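Local atomic coordinates of putative peptidyl-arginine deiminase family protein (Campylobacter jejuni subsp. jejuni serotype O:2, PDB entry 6B10), a protein that probably hydrolyses agmatine to N-carbamoylputrescine and ammonia, a step in making putrescine and other polyamines. Residues A[22-27]-A[57-62]; A[81-86]-A[119-124]. All blocks are in the same frame, centred on the assembly; numbering follows the deposited sequence.

How the contacts relate
Contact 1 pairs two parallel strands, and contact 2 sets the loop that follows the next strand against the start of helix 120-133; their centres lie about 11 Å apart. They meet at the C-terminal ends of the two strands of contact 1. A61 O takes a probable hydrogen bond from C81 N at 3.0 Å, and S25 OG lies 3.3 Å from D85 O, a weak bond. Helix 120-133 serves both, its first turn in contact 2 and L128 further along touching M23 and L58. The bound potassium ion, whose site comprises F91, D106 and F107, is about 7 Å from the side chain of D121 and about 11 Å from that of M23.

Contact 1 of 2, residues A[22-27]-A[57-62]; sequences LMLSLP and VLLIAP
The backbone N-H and C=O groups of L22, L24 and L26 meet those of L58 and I60 edge to edge across two parallel strands, with L22, L24, V57 and L59 on one face of the sheet and M23, S25, L58 and I60 on the other. At the far edge of 57-61, strand 76-80 takes up the pairing; at that of 22-25, strand 326-329 does so. Four backbone bonds join the two segments. L58 N reaches L22 O at 2.9 Å, tilted 22° from that carbonyl's plane, and L58 O accepts L24 N at 3.0 Å. I60 N closes on L24 O at 2.8 Å, the shortest of the four. Beyond the end of strand 22-25, L26 N still binds I60 O, although the bend at hydrogen has sharpened to 146°. Strands 19-25 and 56-61 with the intervening helix 37-52 form a beta-alpha-beta crossover, within a mixed sheet consistent with one blade of the alpha/beta propeller of guanidino-modifying enzymes. That helix packs F47 on L24 and V51 on V57. On this face L24 touches two side chains of the other strand: its chi2 of 96°, displaced from a staggered value, swings CD1 to 3.5 Å from V57 CG1. The same CD1 lies 3.8 Å from L59 CD2, the two leucines side by side and pointing the same way. L26 extends the apolar row, its CD1 4.0 Å from A61 CB and its CD2 approaching the end of L59. On the other face M23 CG touches L58 CB at 4.2 Å, and L128 of helix 120-133 reaches both residues. I60 CB and CG1 stand close to L24 O, while S25 OG is weakly hydrogen-bonded to D85 O.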
# COMPACT_ATOMS: atom_id res chain seq x y z
N LEU A 22 -6.86 -1.35 9.85
CA LEU A 22 -5.70 -1.75 9.06
C LEU A 22 -5.58 -3.27 9.18
O LEU A 22 -5.59 -3.83 10.28
CB LEU A 22 -4.41 -1.06 9.52
CG LEU A 22 -3.25 -1.15 8.52
CD1 LEU A 22 -3.50 -0.29 7.29
CD2 LEU A 22 -1.93 -0.74 9.15
N MET A 23 -5.44 -3.93 8.04
CA MET A 23 -5.44 -5.38 8.00
C MET A 23 -4.07 -5.89 7.58
O MET A 23 -3.47 -5.37 6.64
CB MET A 23 -6.51 -5.85 7.03
CG MET A 23 -7.89 -5.28 7.35
SD MET A 23 -9.19 -5.89 6.28
CE MET A 23 -8.59 -5.41 4.67
N LEU A 24 -3.59 -6.91 8.29
CA LEU A 24 -2.30 -7.52 8.01
C LEU A 24 -2.40 -9.05 8.05
O LEU A 24 -3.25 -9.62 8.76
CB LEU A 24 -1.25 -7.06 9.02
CG LEU A 24 -1.09 -5.54 9.20
CD1 LEU A 24 -1.90 -5.04 10.38
CD2 LEU A 24 0.37 -5.14 9.37
N SER A 25 -1.53 -9.71 7.30
CA SER A 25 -1.41 -11.16 7.32
C SER A 25 -0.10 -11.54 7.98
O SER A 25 0.97 -11.36 7.40
CB SER A 25 -1.47 -11.70 5.90
OG SER A 25 -1.33 -13.11 5.89
N LEU A 26 -0.18 -12.07 9.20
CA LEU A 26 1.01 -12.42 9.98
C LEU A 26 1.95 -13.40 9.27
O LEU A 26 1.49 -14.30 8.57
CB LEU A 26 0.62 -13.00 11.34
CG LEU A 26 -0.01 -12.04 12.34
CD1 LEU A 26 -0.40 -12.80 13.60
CD2 LEU A 26 0.92 -10.89 12.69
N PRO A 27 3.27 -13.20 9.44
CA PRO A 27 4.22 -14.23 9.04
C PRO A 27 4.14 -15.40 10.01
O PRO A 27 3.97 -15.19 11.20
CB PRO A 27 5.58 -13.54 9.14
CG PRO A 27 5.30 -12.09 9.26
CD PRO A 27 3.96 -11.99 9.92
N VAL A 57 -6.84 -2.64 14.45
CA VAL A 57 -5.99 -3.45 13.61
C VAL A 57 -6.59 -4.86 13.58
O VAL A 57 -7.01 -5.38 14.62
CB VAL A 57 -4.56 -3.52 14.18
CG1 VAL A 57 -3.68 -4.48 13.38
CG2 VAL A 57 -3.93 -2.13 14.22
N LEU A 58 -6.62 -5.46 12.40
CA LEU A 58 -7.06 -6.84 12.23
C LEU A 58 -5.89 -7.67 11.73
O LEU A 58 -5.31 -7.37 10.69
CB LEU A 58 -8.22 -6.92 11.23
CG LEU A 58 -8.77 -8.32 10.94
CD1 LEU A 58 -9.28 -8.98 12.21
CD2 LEU A 58 -9.88 -8.27 9.91
N LEU A 59 -5.56 -8.73 12.46
CA LEU A 59 -4.47 -9.63 12.10
C LEU A 59 -5.02 -10.97 11.64
O LEU A 59 -5.82 -11.58 12.34
CB LEU A 59 -3.54 -9.85 13.29
CG LEU A 59 -2.93 -8.61 13.94
CD1 LEU A 59 -2.15 -9.01 15.18
CD2 LEU A 59 -2.04 -7.86 12.96
N ILE A 60 -4.59 -11.41 10.46
CA ILE A 60 -5.05 -12.64 9.84
C ILE A 60 -3.94 -13.68 9.92
O ILE A 60 -2.81 -13.40 9.53
CB ILE A 60 -5.43 -12.41 8.37
CG1 ILE A 60 -6.47 -11.29 8.25
CG2 ILE A 60 -5.95 -13.68 7.72
CD1 ILE A 60 -6.64 -10.74 6.85
N ALA A 61 -4.25 -14.87 10.44
CA ALA A 61 -3.27 -15.95 10.56
C ALA A 61 -3.95 -17.32 10.70
O ALA A 61 -5.09 -17.40 11.16
CB ALA A 61 -2.36 -15.71 11.75
N PRO A 62 -3.25 -18.41 10.31
CA PRO A 62 -3.83 -19.76 10.35
C PRO A 62 -4.18 -20.28 11.74
O PRO A 62 -5.19 -20.97 11.90
CB PRO A 62 -2.74 -20.63 9.72
CG PRO A 62 -1.87 -19.70 8.96
CD PRO A 62 -1.91 -18.41 9.70

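Contact 2 of 2, residues A[81-86]-A[119-124]; sequences CDTNDT and ELDNAV
L120, D121 and V124, all on the first turns of helix 120-133 with E119 at its N-cap position, pack on C81 to D85 of the loop that leads from strand 76-80 to helix 88-91. This loop-to-helix contact joins the end of an outer strand of the four-stranded mixed sheet to the helix N-terminus, near the potassium site. The apolar contacts belong to two methyls. L120 CD2 presses on the loop backbone, 3.2 Å from T83 N, and also meets D82 CB at 3.6 Å. V124 CG2 sits 3.8 Å from C81 SG and close to D82 O. T83 OG1, anti to its backbone N (chi1 -177°), lies 3.3 Å from D121 OD1 and 3.2 Å from D85 O, weak contacts between which its one proton is not settled. Within the loop, D85 N makes a weak bond to N84 OD1. The side chains of D85 and D121 cross at about a right angle, with their carboxylate planes 56° apart, and F91 of the potassium site touches both. D85 OD1 takes the N-H of W87. On the other branch, D85 OD2 and D121 OD2 are two acceptors 3.4 Å apart, and D121 OD2 comes closer still to D85 CB, at 3.1 Å.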
# COMPACT_ATOMS: atom_id res chain seq x y z
N CYS A 81 -7.63 -17.93 9.71
CA CYS A 81 -7.71 -18.18 8.27
C CYS A 81 -6.34 -18.57 7.73
O CYS A 81 -5.34 -17.91 8.03
CB CYS A 81 -8.22 -16.93 7.55
SG CYS A 81 -8.13 -17.02 5.75
N ASP A 82 -6.28 -19.63 6.94
CA ASP A 82 -5.01 -20.12 6.40
C ASP A 82 -4.49 -19.20 5.31
O ASP A 82 -5.27 -18.57 4.59
CB ASP A 82 -5.15 -21.54 5.85
CG ASP A 82 -5.35 -22.58 6.94
OD1 ASP A 82 -5.77 -22.20 8.06
OD2 ASP A 82 -5.10 -23.77 6.68
N THR A 83 -3.17 -19.15 5.19
CA THR A 83 -2.49 -18.29 4.22
C THR A 83 -1.00 -18.62 4.18
O THR A 83 -0.53 -19.48 4.93
CB THR A 83 -2.67 -16.79 4.58
OG1 THR A 83 -2.06 -15.97 3.57
CG2 THR A 83 -2.06 -16.46 5.95
N ASN A 84 -0.27 -17.95 3.30
CA ASN A 84 1.19 -17.97 3.33
C ASN A 84 1.79 -16.59 3.02
O ASN A 84 2.58 -16.07 3.81
CB ASN A 84 1.77 -19.06 2.41
CG ASN A 84 1.14 -19.05 1.02
OD1 ASN A 84 0.11 -18.41 0.78
ND2 ASN A 84 1.76 -19.77 0.10
N ASP A 85 1.38 -16.01 1.90
CA ASP A 85 1.76 -14.65 1.52
C ASP A 85 1.31 -13.66 2.60
O ASP A 85 0.14 -13.65 2.99
CB ASP A 85 1.11 -14.30 0.18
CG ASP A 85 1.56 -12.95 -0.37
OD1 ASP A 85 2.37 -12.26 0.28
OD2 ASP A 85 1.10 -12.59 -1.47
N THR A 86 2.25 -12.85 3.09
CA THR A 86 1.94 -11.81 4.08
C THR A 86 1.66 -10.44 3.43
O THR A 86 1.18 -9.52 4.09
CB THR A 86 3.10 -11.64 5.08
OG1 THR A 86 4.30 -11.29 4.37
CG2 THR A 86 3.32 -12.92 5.86
N GLU A 119 -4.28 -19.33 -5.05
CA GLU A 119 -4.91 -20.28 -4.10
C GLU A 119 -5.44 -19.73 -2.76
O GLU A 119 -6.59 -19.27 -2.70
CB GLU A 119 -3.99 -21.51 -3.90
CG GLU A 119 -2.56 -21.23 -3.44
CD GLU A 119 -1.50 -21.99 -4.24
OE1 GLU A 119 -1.67 -22.17 -5.46
OE2 GLU A 119 -0.48 -22.39 -3.64
N LEU A 120 -4.64 -19.80 -1.70
CA LEU A 120 -5.09 -19.45 -0.35
C LEU A 120 -5.49 -17.98 -0.27
O LEU A 120 -6.56 -17.65 0.24
CB LEU A 120 -4.01 -19.75 0.69
CG LEU A 120 -3.99 -21.18 1.25
CD1 LEU A 120 -3.14 -22.11 0.39
CD2 LEU A 120 -3.48 -21.18 2.68
N ASP A 121 -4.62 -17.12 -0.78
CA ASP A 121 -4.84 -15.68 -0.80
C ASP A 121 -6.16 -15.31 -1.47
O ASP A 121 -6.92 -14.49 -0.96
CB ASP A 121 -3.71 -14.97 -1.55
CG ASP A 121 -2.37 -15.10 -0.85
OD1 ASP A 121 -2.34 -15.38 0.37
OD2 ASP A 121 -1.35 -14.92 -1.54
N ASN A 122 -6.42 -15.92 -2.62
CA ASN A 122 -7.67 -15.70 -3.35
C ASN A 122 -8.89 -16.01 -2.49
O ASN A 122 -9.88 -15.28 -2.52
CB ASN A 122 -7.70 -16.54 -4.63
CG ASN A 122 -8.84 -16.15 -5.55
OD1 ASN A 122 -9.84 -16.86 -5.66
ND2 ASN A 122 -8.70 -15.00 -6.21
N ALA A 123 -8.80 -17.10 -1.74
CA ALA A 123 -9.86 -17.48 -0.82
C ALA A 123 -9.93 -16.52 0.37
O ALA A 123 -11.02 -16.06 0.72
CB ALA A 123 -9.66 -18.91 -0.34
N VAL A 124 -8.78 -16.20 0.97
CA VAL A 124 -8.70 -15.36 2.18
C VAL A 124 -9.76 -14.26 2.23
O VAL A 124 -10.43 -14.06 3.25
CB VAL A 124 -7.29 -14.70 2.36
CG1 VAL A 124 -7.32 -13.62 3.42
CG2 VAL A 124 -6.24 -15.74 2.72